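Local structure of ferritin heavy chain (Trichoplusia ni, 1Z6O) at residues S101-G104 with G105-L109; F56-L59 with F60-A64; P7-I10 with P11-W14; H140-D143 with Y144-D148. The protein oxidises ferrous iron and, co-assembled with light chains in a 24-subunit secreted cage, stores it as ferric mineral. All blocks are in the same frame, centred on the assembly; numbering follows the deposited sequence.

Contact 1 of 4, residues S101-G104 with G105-L109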
loop_
_atom_site.group_PDB
_atom_site.type_symbol
_atom_site.label_atom_id
_atom_site.label_comp_id
_atom_site.label_asym_id
_atom_site.label_seq_id
_atom_site.Cartn_x
_atom_site.Cartn_y
_atom_site.Cartn_z
ATOM N N SER M 101 1.618 -0.590 -58.871
ATOM C CA SER M 101 0.258 -1.104 -58.737
ATOM C C SER M 101 0.252 -2.631 -58.725
ATOM O O SER M 101 1.111 -3.254 -59.344
ATOM C CB SER M 101 -0.601 -0.594 -59.905
ATOM O OG SER M 101 -1.935 -1.037 -59.763
ATOM N N TRP M 102 -0.713 -3.215 -58.014
ATOM C CA TRP M 102 -0.870 -4.669 -57.898
ATOM C C TRP M 102 -2.363 -4.971 -58.027
ATOM O O TRP M 102 -3.198 -4.187 -57.581
ATOM C CB TRP M 102 -0.349 -5.162 -56.526
ATOM C CG TRP M 102 1.148 -4.984 -56.384
ATOM C CD1 TRP M 102 2.121 -5.908 -56.674
ATOM C CD2 TRP M 102 1.833 -3.760 -56.089
ATOM N NE1 TRP M 102 3.369 -5.323 -56.589
ATOM C CE2 TRP M 102 3.218 -4.006 -56.235
ATOM C CE3 TRP M 102 1.407 -2.470 -55.724
ATOM C CZ2 TRP M 102 4.182 -3.010 -56.034
ATOM C CZ3 TRP M 102 2.369 -1.475 -55.523
ATOM C CH2 TRP M 102 3.740 -1.754 -55.681
ATOM N N LYS M 103 -2.708 -6.105 -58.625
ATOM C CA LYS M 103 -4.119 -6.450 -58.796
ATOM C C LYS M 103 -4.839 -6.672 -57.469
ATOM O O LYS M 103 -6.003 -6.310 -57.318
ATOM C CB LYS M 103 -4.260 -7.696 -59.671
ATOM C CG LYS M 103 -3.779 -7.479 -61.096
ATOM C CD LYS M 103 -3.929 -8.741 -61.939
ATOM C CE LYS M 103 -3.321 -8.560 -63.324
ATOM N NZ LYS M 103 -3.450 -9.793 -64.157
ATOM N N GLY M 104 -4.148 -7.261 -56.506
ATOM C CA GLY M 104 -4.760 -7.501 -55.210
ATOM C C GLY M 104 -3.700 -7.895 -54.202
ATOM O O GLY M 104 -2.503 -7.848 -54.510
ATOM N N GLY M 105 -4.133 -8.280 -53.007
ATOM C CA GLY M 105 -3.204 -8.674 -51.962
ATOM C C GLY M 105 -2.322 -9.851 -52.349
ATOM O O GLY M 105 -1.138 -9.865 -52.024
ATOM N N VAL M 106 -2.878 -10.849 -53.034
ATOM C CA VAL M 106 -2.054 -11.993 -53.430
ATOM C C VAL M 106 -0.888 -11.567 -54.333
ATOM O O VAL M 106 0.248 -11.974 -54.105
ATOM C CB VAL M 106 -2.880 -13.083 -54.168
ATOM C CG1 VAL M 106 -1.936 -14.154 -54.756
ATOM C CG2 VAL M 106 -3.845 -13.748 -53.193
ATOM N N GLU M 107 -1.154 -10.752 -55.351
ATOM C CA GLU M 107 -0.069 -10.317 -56.235
ATOM C C GLU M 107 1.007 -9.570 -55.462
ATOM O O GLU M 107 2.199 -9.732 -55.733
ATOM C CB GLU M 107 -0.571 -9.389 -57.356
ATOM C CG GLU M 107 -1.245 -10.083 -58.525
ATOM C CD GLU M 107 -1.147 -9.271 -59.839
ATOM O OE1 GLU M 107 -0.856 -8.036 -59.813
ATOM O OE2 GLU M 107 -1.369 -9.882 -60.911
ATOM N N ALA M 108 0.597 -8.735 -54.509
ATOM C CA ALA M 108 1.583 -7.985 -53.726
ATOM C C ALA M 108 2.389 -8.916 -52.825
ATOM O O ALA M 108 3.605 -8.755 -52.694
ATOM C CB ALA M 108 0.890 -6.895 -52.889
ATOM N N LEU M 109 1.728 -9.882 -52.190
ATOM C CA LEU M 109 2.453 -10.821 -51.324
ATOM C C LEU M 109 3.439 -11.659 -52.143
ATOM O O LEU M 109 4.560 -11.926 -51.696
ATOM C CB LEU M 109 1.474 -11.752 -50.589
ATOM C CG LEU M 109 0.633 -11.091 -49.486
ATOM C CD1 LEU M 109 -0.486 -12.043 -49.049
ATOM C CD2 LEU M 109 1.536 -10.727 -48.293
#

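Contact 2 of 4, residues F56-L59 with F60-A64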
loop_
_atom_site.group_PDB
_atom_site.type_symbol
_atom_site.label_atom_id
_atom_site.label_comp_id
_atom_site.label_asym_id
_atom_site.label_seq_id
_atom_site.Cartn_x
_atom_site.Cartn_y
_atom_site.Cartn_z
ATOM N N PHE M 56 -2.984 -4.435 -45.251
ATOM C CA PHE M 56 -1.878 -4.601 -46.199
ATOM C C PHE M 56 -1.024 -3.338 -46.246
ATOM O O PHE M 56 0.197 -3.418 -46.329
ATOM C CB PHE M 56 -2.395 -4.898 -47.612
ATOM C CG PHE M 56 -2.759 -6.340 -47.828
ATOM C CD1 PHE M 56 -4.073 -6.771 -47.691
ATOM C CD2 PHE M 56 -1.776 -7.270 -48.151
ATOM C CE1 PHE M 56 -4.407 -8.124 -47.878
ATOM C CE2 PHE M 56 -2.096 -8.621 -48.340
ATOM C CZ PHE M 56 -3.413 -9.045 -48.205
ATOM N N ALA M 57 -1.659 -2.168 -46.204
ATOM C CA ALA M 57 -0.891 -0.922 -46.244
ATOM C C ALA M 57 0.099 -0.874 -45.084
ATOM O O ALA M 57 1.276 -0.577 -45.278
ATOM C CB ALA M 57 -1.829 0.297 -46.180
ATOM N N GLN M 58 -0.378 -1.171 -43.879
ATOM C CA GLN M 58 0.479 -1.140 -42.696
ATOM C C GLN M 58 1.580 -2.199 -42.787
ATOM O O GLN M 58 2.726 -1.951 -42.389
ATOM C CB GLN M 58 -0.363 -1.374 -41.436
ATOM C CG GLN M 58 0.402 -1.292 -40.116
ATOM C CD GLN M 58 -0.438 -1.803 -38.932
ATOM O OE1 GLN M 58 -0.546 -3.011 -38.699
ATOM N NE2 GLN M 58 -1.050 -0.878 -38.199
ATOM N N LEU M 59 1.227 -3.384 -43.283
ATOM C CA LEU M 59 2.204 -4.464 -43.435
ATOM C C LEU M 59 3.371 -3.991 -44.302
ATOM O O LEU M 59 4.538 -4.202 -43.968
ATOM C CB LEU M 59 1.558 -5.684 -44.115
ATOM C CG LEU M 59 2.476 -6.888 -44.409
ATOM C CD1 LEU M 59 2.830 -7.585 -43.091
ATOM C CD2 LEU M 59 1.767 -7.882 -45.346
ATOM N N PHE M 60 3.060 -3.341 -45.418
ATOM C CA PHE M 60 4.115 -2.905 -46.320
ATOM C C PHE M 60 4.849 -1.642 -45.888
ATOM O O PHE M 60 6.033 -1.503 -46.181
ATOM C CB PHE M 60 3.558 -2.811 -47.750
ATOM C CG PHE M 60 3.123 -4.156 -48.301
ATOM C CD1 PHE M 60 3.982 -5.253 -48.235
ATOM C CD2 PHE M 60 1.860 -4.329 -48.861
ATOM C CE1 PHE M 60 3.591 -6.510 -48.719
ATOM C CE2 PHE M 60 1.457 -5.580 -49.350
ATOM C CZ PHE M 60 2.327 -6.672 -49.276
ATOM N N PHE M 61 4.177 -0.720 -45.196
ATOM C CA PHE M 61 4.897 0.454 -44.688
ATOM C C PHE M 61 5.870 -0.057 -43.608
ATOM O O PHE M 61 6.993 0.433 -43.505
ATOM C CB PHE M 61 3.938 1.488 -44.074
ATOM C CG PHE M 61 3.255 2.372 -45.098
ATOM C CD1 PHE M 61 1.883 2.610 -45.031
ATOM C CD2 PHE M 61 3.990 2.983 -46.115
ATOM C CE1 PHE M 61 1.248 3.452 -45.965
ATOM C CE2 PHE M 61 3.366 3.824 -47.053
ATOM C CZ PHE M 61 1.988 4.058 -46.974
ATOM N N ASP M 62 5.442 -1.032 -42.799
ATOM C CA ASP M 62 6.333 -1.597 -41.774
ATOM C C ASP M 62 7.534 -2.255 -42.461
ATOM O O ASP M 62 8.669 -2.120 -42.001
ATOM C CB ASP M 62 5.628 -2.668 -40.913
ATOM C CG ASP M 62 4.614 -2.076 -39.937
ATOM O OD1 ASP M 62 4.594 -0.842 -39.758
ATOM O OD2 ASP M 62 3.837 -2.853 -39.340
ATOM N N ALA M 63 7.282 -2.980 -43.551
ATOM C CA ALA M 63 8.370 -3.638 -44.287
ATOM C C ALA M 63 9.337 -2.605 -44.864
ATOM O O ALA M 63 10.547 -2.832 -44.894
ATOM C CB ALA M 63 7.806 -4.511 -45.422
ATOM N N ALA M 64 8.812 -1.474 -45.333
ATOM C CA ALA M 64 9.679 -0.427 -45.883
ATOM C C ALA M 64 10.630 0.084 -44.793
ATOM O O ALA M 64 11.829 0.252 -45.029
ATOM C CB ALA M 64 8.826 0.762 -46.438
#

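Contact 3 of 4, residues P7-I10 with P11-W14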
loop_
_atom_site.group_PDB
_atom_site.type_symbol
_atom_site.label_atom_id
_atom_site.label_comp_id
_atom_site.label_asym_id
_atom_site.label_seq_id
_atom_site.Cartn_x
_atom_site.Cartn_y
_atom_site.Cartn_z
ATOM N N PRO M 7 43.649 17.377 -40.371
ATOM C CA PRO M 7 43.448 15.979 -39.982
ATOM C C PRO M 7 44.656 15.332 -39.299
ATOM O O PRO M 7 45.803 15.745 -39.490
ATOM C CB PRO M 7 43.086 15.306 -41.304
ATOM C CG PRO M 7 43.869 16.110 -42.305
ATOM C CD PRO M 7 43.628 17.526 -41.838
ATOM N N VAL M 8 44.376 14.328 -38.477
ATOM C CA VAL M 8 45.417 13.599 -37.771
ATOM C C VAL M 8 45.342 12.170 -38.269
ATOM O O VAL M 8 44.341 11.751 -38.846
ATOM C CB VAL M 8 45.199 13.605 -36.239
ATOM C CG1 VAL M 8 45.342 15.027 -35.699
ATOM C CG2 VAL M 8 43.818 13.018 -35.905
ATOM N N GLN M 9 46.399 11.415 -38.038
ATOM C CA GLN M 9 46.419 10.041 -38.486
ATOM C C GLN M 9 46.690 9.147 -37.297
ATOM O O GLN M 9 47.522 9.473 -36.450
ATOM C CB GLN M 9 47.527 9.849 -39.523
ATOM C CG GLN M 9 47.404 10.737 -40.756
ATOM C CD GLN M 9 46.103 10.521 -41.515
ATOM O OE1 GLN M 9 45.713 9.383 -41.800
ATOM N NE2 GLN M 9 45.429 11.616 -41.859
ATOM N N ILE M 10 45.973 8.032 -37.217
ATOM C CA ILE M 10 46.214 7.086 -36.140
ATOM C C ILE M 10 46.527 5.762 -36.843
ATOM O O ILE M 10 46.379 5.656 -38.060
ATOM C CB ILE M 10 44.971 6.921 -35.212
ATOM C CG1 ILE M 10 43.794 6.363 -36.005
ATOM C CG2 ILE M 10 44.601 8.276 -34.561
ATOM C CD1 ILE M 10 42.698 5.771 -35.110
ATOM N N PRO M 11 46.963 4.743 -36.095
ATOM C CA PRO M 11 47.289 3.429 -36.673
ATOM C C PRO M 11 46.112 2.895 -37.496
ATOM O O PRO M 11 44.956 3.083 -37.118
ATOM C CB PRO M 11 47.557 2.567 -35.441
ATOM C CG PRO M 11 48.108 3.572 -34.443
ATOM C CD PRO M 11 47.185 4.754 -34.636
ATOM N N LYS M 12 46.413 2.227 -38.607
ATOM C CA LYS M 12 45.383 1.690 -39.491
ATOM C C LYS M 12 45.460 0.190 -39.735
ATOM O O LYS M 12 44.667 -0.340 -40.508
ATOM C CB LYS M 12 45.437 2.400 -40.843
ATOM C CG LYS M 12 45.103 3.879 -40.768
ATOM C CD LYS M 12 45.143 4.530 -42.136
ATOM C CE LYS M 12 44.905 6.030 -42.017
ATOM N NZ LYS M 12 44.841 6.702 -43.347
ATOM N N ASP M 13 46.394 -0.502 -39.093
ATOM C CA ASP M 13 46.505 -1.946 -39.318
ATOM C C ASP M 13 45.222 -2.703 -38.977
ATOM O O ASP M 13 44.966 -3.769 -39.539
ATOM C CB ASP M 13 47.653 -2.551 -38.507
ATOM C CG ASP M 13 49.022 -2.229 -39.095
ATOM O OD1 ASP M 13 49.094 -1.802 -40.269
ATOM O OD2 ASP M 13 50.030 -2.418 -38.381
ATOM N N TRP M 14 44.427 -2.164 -38.054
ATOM C CA TRP M 14 43.172 -2.806 -37.649
ATOM C C TRP M 14 42.083 -2.786 -38.731
ATOM O O TRP M 14 41.092 -3.518 -38.625
ATOM C CB TRP M 14 42.615 -2.124 -36.383
ATOM C CG TRP M 14 42.271 -0.658 -36.591
ATOM C CD1 TRP M 14 43.151 0.395 -36.657
ATOM C CD2 TRP M 14 40.964 -0.102 -36.777
ATOM N NE1 TRP M 14 42.464 1.572 -36.874
ATOM C CE2 TRP M 14 41.122 1.295 -36.951
ATOM C CE3 TRP M 14 39.667 -0.650 -36.816
ATOM C CZ2 TRP M 14 40.033 2.159 -37.163
ATOM C CZ3 TRP M 14 38.581 0.208 -37.027
ATOM C CH2 TRP M 14 38.775 1.600 -37.197
#

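Contact 4 of 4, residues H140-D143 with Y144-D148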
loop_
_atom_site.group_PDB
_atom_site.type_symbol
_atom_site.label_atom_id
_atom_site.label_comp_id
_atom_site.label_asym_id
_atom_site.label_seq_id
_atom_site.Cartn_x
_atom_site.Cartn_y
_atom_site.Cartn_z
ATOM N N HIS M 140 34.314 -12.842 -39.495
ATOM C CA HIS M 140 33.313 -12.134 -38.718
ATOM C C HIS M 140 32.145 -11.591 -39.526
ATOM O O HIS M 140 30.990 -11.740 -39.118
ATOM C CB HIS M 140 33.961 -11.013 -37.908
ATOM C CG HIS M 140 33.006 -10.338 -36.973
ATOM N ND1 HIS M 140 32.387 -9.144 -37.277
ATOM C CD2 HIS M 140 32.516 -10.722 -35.769
ATOM C CE1 HIS M 140 31.557 -8.818 -36.298
ATOM N NE2 HIS M 140 31.614 -9.760 -35.371
ATOM N N LEU M 141 32.419 -10.968 -40.666
ATOM C CA LEU M 141 31.318 -10.441 -41.471
ATOM C C LEU M 141 30.476 -11.585 -42.032
ATOM O O LEU M 141 29.253 -11.499 -42.066
ATOM C CB LEU M 141 31.843 -9.549 -42.614
ATOM C CG LEU M 141 30.775 -9.012 -43.597
ATOM C CD1 LEU M 141 29.617 -8.340 -42.845
ATOM C CD2 LEU M 141 31.444 -8.010 -44.557
ATOM N N VAL M 142 31.124 -12.659 -42.473
ATOM C CA VAL M 142 30.381 -13.807 -42.997
ATOM C C VAL M 142 29.412 -14.322 -41.920
ATOM O O VAL M 142 28.239 -14.607 -42.186
ATOM C CB VAL M 142 31.362 -14.922 -43.430
ATOM C CG1 VAL M 142 30.615 -16.259 -43.641
ATOM C CG2 VAL M 142 32.070 -14.486 -44.735
ATOM N N ASP M 143 29.914 -14.418 -40.698
ATOM C CA ASP M 143 29.121 -14.883 -39.559
ATOM C C ASP M 143 27.956 -13.933 -39.270
ATOM O O ASP M 143 26.838 -14.367 -38.991
ATOM C CB ASP M 143 30.013 -14.969 -38.317
ATOM C CG ASP M 143 29.229 -15.338 -37.068
ATOM O OD1 ASP M 143 28.908 -16.518 -36.945
ATOM O OD2 ASP M 143 28.919 -14.452 -36.241
ATOM N N TYR M 144 28.222 -12.635 -39.335
ATOM C CA TYR M 144 27.191 -11.627 -39.097
ATOM C C TYR M 144 26.078 -11.713 -40.150
ATOM O O TYR M 144 24.882 -11.691 -39.826
ATOM C CB TYR M 144 27.827 -10.237 -39.133
ATOM C CG TYR M 144 26.853 -9.109 -38.890
ATOM C CD1 TYR M 144 26.124 -9.037 -37.699
ATOM C CD2 TYR M 144 26.678 -8.101 -39.833
ATOM C CE1 TYR M 144 25.247 -7.980 -37.451
ATOM C CE2 TYR M 144 25.801 -7.032 -39.593
ATOM C CZ TYR M 144 25.095 -6.983 -38.400
ATOM O OH TYR M 144 24.245 -5.931 -38.146
ATOM N N LEU M 145 26.462 -11.802 -41.419
ATOM C CA LEU M 145 25.468 -11.896 -42.489
ATOM C C LEU M 145 24.673 -13.193 -42.395
ATOM O O LEU M 145 23.480 -13.228 -42.698
ATOM C CB LEU M 145 26.152 -11.836 -43.861
ATOM C CG LEU M 145 26.804 -10.477 -44.177
ATOM C CD1 LEU M 145 27.620 -10.575 -45.459
ATOM C CD2 LEU M 145 25.720 -9.403 -44.308
ATOM N N THR M 146 25.335 -14.263 -41.982
ATOM C CA THR M 146 24.663 -15.552 -41.894
ATOM C C THR M 146 23.704 -15.641 -40.703
ATOM O O THR M 146 22.543 -16.025 -40.858
ATOM C CB THR M 146 25.685 -16.705 -41.780
ATOM O OG1 THR M 146 26.558 -16.694 -42.918
ATOM C CG2 THR M 146 24.964 -18.053 -41.726
ATOM N N GLY M 147 24.188 -15.262 -39.525
ATOM C CA GLY M 147 23.381 -15.370 -38.319
ATOM C C GLY M 147 22.329 -14.306 -38.087
ATOM O O GLY M 147 21.345 -14.543 -37.389
ATOM N N ASP M 148 22.535 -13.124 -38.643
ATOM C CA ASP M 148 21.576 -12.038 -38.480
ATOM C C ASP M 148 20.727 -11.832 -39.727
ATOM O O ASP M 148 19.508 -11.982 -39.693
ATOM C CB ASP M 148 22.302 -10.734 -38.169
ATOM C CG ASP M 148 22.666 -10.606 -36.708
ATOM O OD1 ASP M 148 21.912 -9.933 -35.969
ATOM O OD2 ASP M 148 23.698 -11.185 -36.298
HETATM O O HOH W 1 25.277 -13.363 -36.356
#

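Contact 1 of 4, residues S101-G104 with G105-L109
Glu107 turns back from the first turn of helix 105-132 to grip Lys103, while Trp102 lies beside Ala108; these contacts lie at the N-terminal end of the third long helix of the ferritin four-helix bundle, where Gly104 is the N-cap. Two hydrogen bonds define the turn. The bond from Lys103 N to Glu107 OE1, 2.9 Å, is nearly straight, with 170° at the hydrogen, although it meets the oxygen from above the carboxylate plane, 53° out of it. The second is the opening backbone bond of the helix, from Ala108 N to Gly104 O at 3.2 Å, lying in the carbonyl plane.

Charge adds to the first bond. The extended Lys103 chain passes across the carboxylate, bringing its ammonium group into a long salt bridge, NZ to Glu107 OE2, of 3.9 Å. OE1 also forms a salt bridge with Arg99, so the carboxylate is held by cationic partners as well as a backbone N-H, which would probably favour its ionised form.

The apolar part belongs to Trp102. With CG beside its own backbone N (chi1 -66°), the buried indole is laid obliquely against the helix, CG lying 4.0 Å from Ala108 CB. Its NE1 is hydrogen-bonded to His111, one turn beyond Ala108, and Met42 of helix 19-47 also touches the ring. The closest approach of the indole to Ala108 is CD1 to CA, 3.6 Å.

Contact 2 of 4, residues F56-L59 with F60-A64
Phe56 and Phe60, one helical turn apart, lie side by side and point the same way, with Phe60 CE2 at the edge of the Phe56 ring, near its plane, and 3.8 Å from Phe56 CD2. Leu59 adds a second contact to Phe60: its CD2 methyl sits 4.0 Å above one face of the ring, displaced toward the rim. Phe60 is thus touched by carbon on a face as well as at CE2. The leucine branch gets there because CG stands opposite the backbone N (chi1 177°), carrying the methyl across the phenyl ring of the next residue. On another side of the helix, Ala57 CB and Phe61 CE1 make a looser apolar contact at 4.4 Å.

Four consecutive i to i+4 backbone bonds fix these spacings, beginning with Phe60 N to Phe56 O at 3.0 Å and ending with Ala63 N to Leu59 O, also 3.0 Å. They belong to helix 54-80, the second long helix of the ferritin four-helix bundle, whose later turns carry the iron ligands Glu67 and His70. Gln58 and Asp62 point alongside each other on an exposed side, their amide and carboxylate planes 14° apart.

Beyond this shell, Phe46 of helix 19-47 meets the Phe56 ring at an interplanar angle of about 30°, and Met42 of that helix touches Phe60. Phe61 touches Ser47 of the same helix and also packs on Lys92 of a ferritin light chain.

Contact 3 of 4, residues P7-I10 with P11-W14
A bend at chi2 of Gln9 and a fully extended Lys12 chain bring the amide of one to the ammonium of the other, three residues on. Lys12 NZ donates a weak hydrogen bond to Gln9 OE1 at 3.2 Å, the two side chains passing at a slant. This is a stretch without helix or strand, part of the N-terminal arm that precedes the four-helix bundle and reaches out to neighbouring subunits of the ferritin cage.

This weak bond joins two exposed side chains. Ile10, between them in sequence, is buried: its CD1 lies 4.0 Å from Pro11 O, and outside the arm it packs on Glu110 of a second heavy-chain subunit and on Tyr65 of a ferritin light chain. Gln9 is anchored by its backbone too, since its carbonyl oxygen accepts from Lys168 of that second heavy chain.

Where the arm turns, a chi1 of 62° places CG of Trp14 between the backbone N and the carbonyl carbon, and Trp14 turns back so that the N-H edge of its indole faces the carbonyl of Pro11, while Tyr65 of the light chain meets the ring edge-to-face. Trp14 NE1 donates to Pro11 O at 2.9 Å, with the oxygen only 5° out of the indole plane but a bent N-H...O angle of 131°.

Contact 4 of 4, residues H140-D143 with Y144-D148
Leu145 leans back on Leu141, one turn earlier. Its CB lies 3.6 Å from the carbonyl oxygen Leu141 O. With CG turned beside the backbone N (chi1 -67°), CG also passes close to Leu141 O and comes 3.8 Å from Leu141 CD1, and at the end of the branch Leu145 CD1 reaches the same Leu141 methyl at 4.0 Å. The two side chains slant over each other, and the Leu141 methyl also stands at the edge of the Tyr144 ring, near its plane. In the backbone, Leu145 N donates to Leu141 O in a nearly straight bond of 2.9 Å.

This is one face of helix 139-168, the fourth long helix of the ferritin bundle. Leu145 packs on Leu74 of helix 54-80 and Val126 of helix 105-132, and its side chain is about 10 Å from the bound iron. Tyr144 and Tyr77 meet with their rings about 20° apart.

On another face Thr146 doubles the helical bond: its OG1 donates to Val142 O at 2.8 Å and its N donates to the same oxygen, from opposite faces of the carbonyl plane. Gly147 N donates to Asp143 O at 2.8 Å, an ordinary i to i+4 bond. The helix also has a wider pi-type turn at 145-148. A water may also link Asp143 O to Asp148 OD2, which it approaches at 2.7 Å. His140 bonds through ND1 to Tyr77 and through NE2 to Glu151 of a second heavy-chain subunit.

How the contacts relate
Along the chain the order is contact 3, contact 2, contact 1, contact 4. Contacts 1 and 2, with centres about 13 Å apart, touch: Phe56, Leu59 and Phe60 of helix 54-80 pack against Gly105, Ala108 and Leu109, joining the start of helix 105-132 to its predecessor in the bundle. Contact 4, on helix 139-168, lies on the opposite side of the chain's centre, its centre about 26 Å from that of contact 2. Contact 3 stands outside the bundle, its nearest atoms about 10 Å from contact 4, and both meet other heavy-chain subunits. The set thus samples the bundle that houses the iron site and the arm that contacts a neighbouring heavy chain and a light chain in the cage.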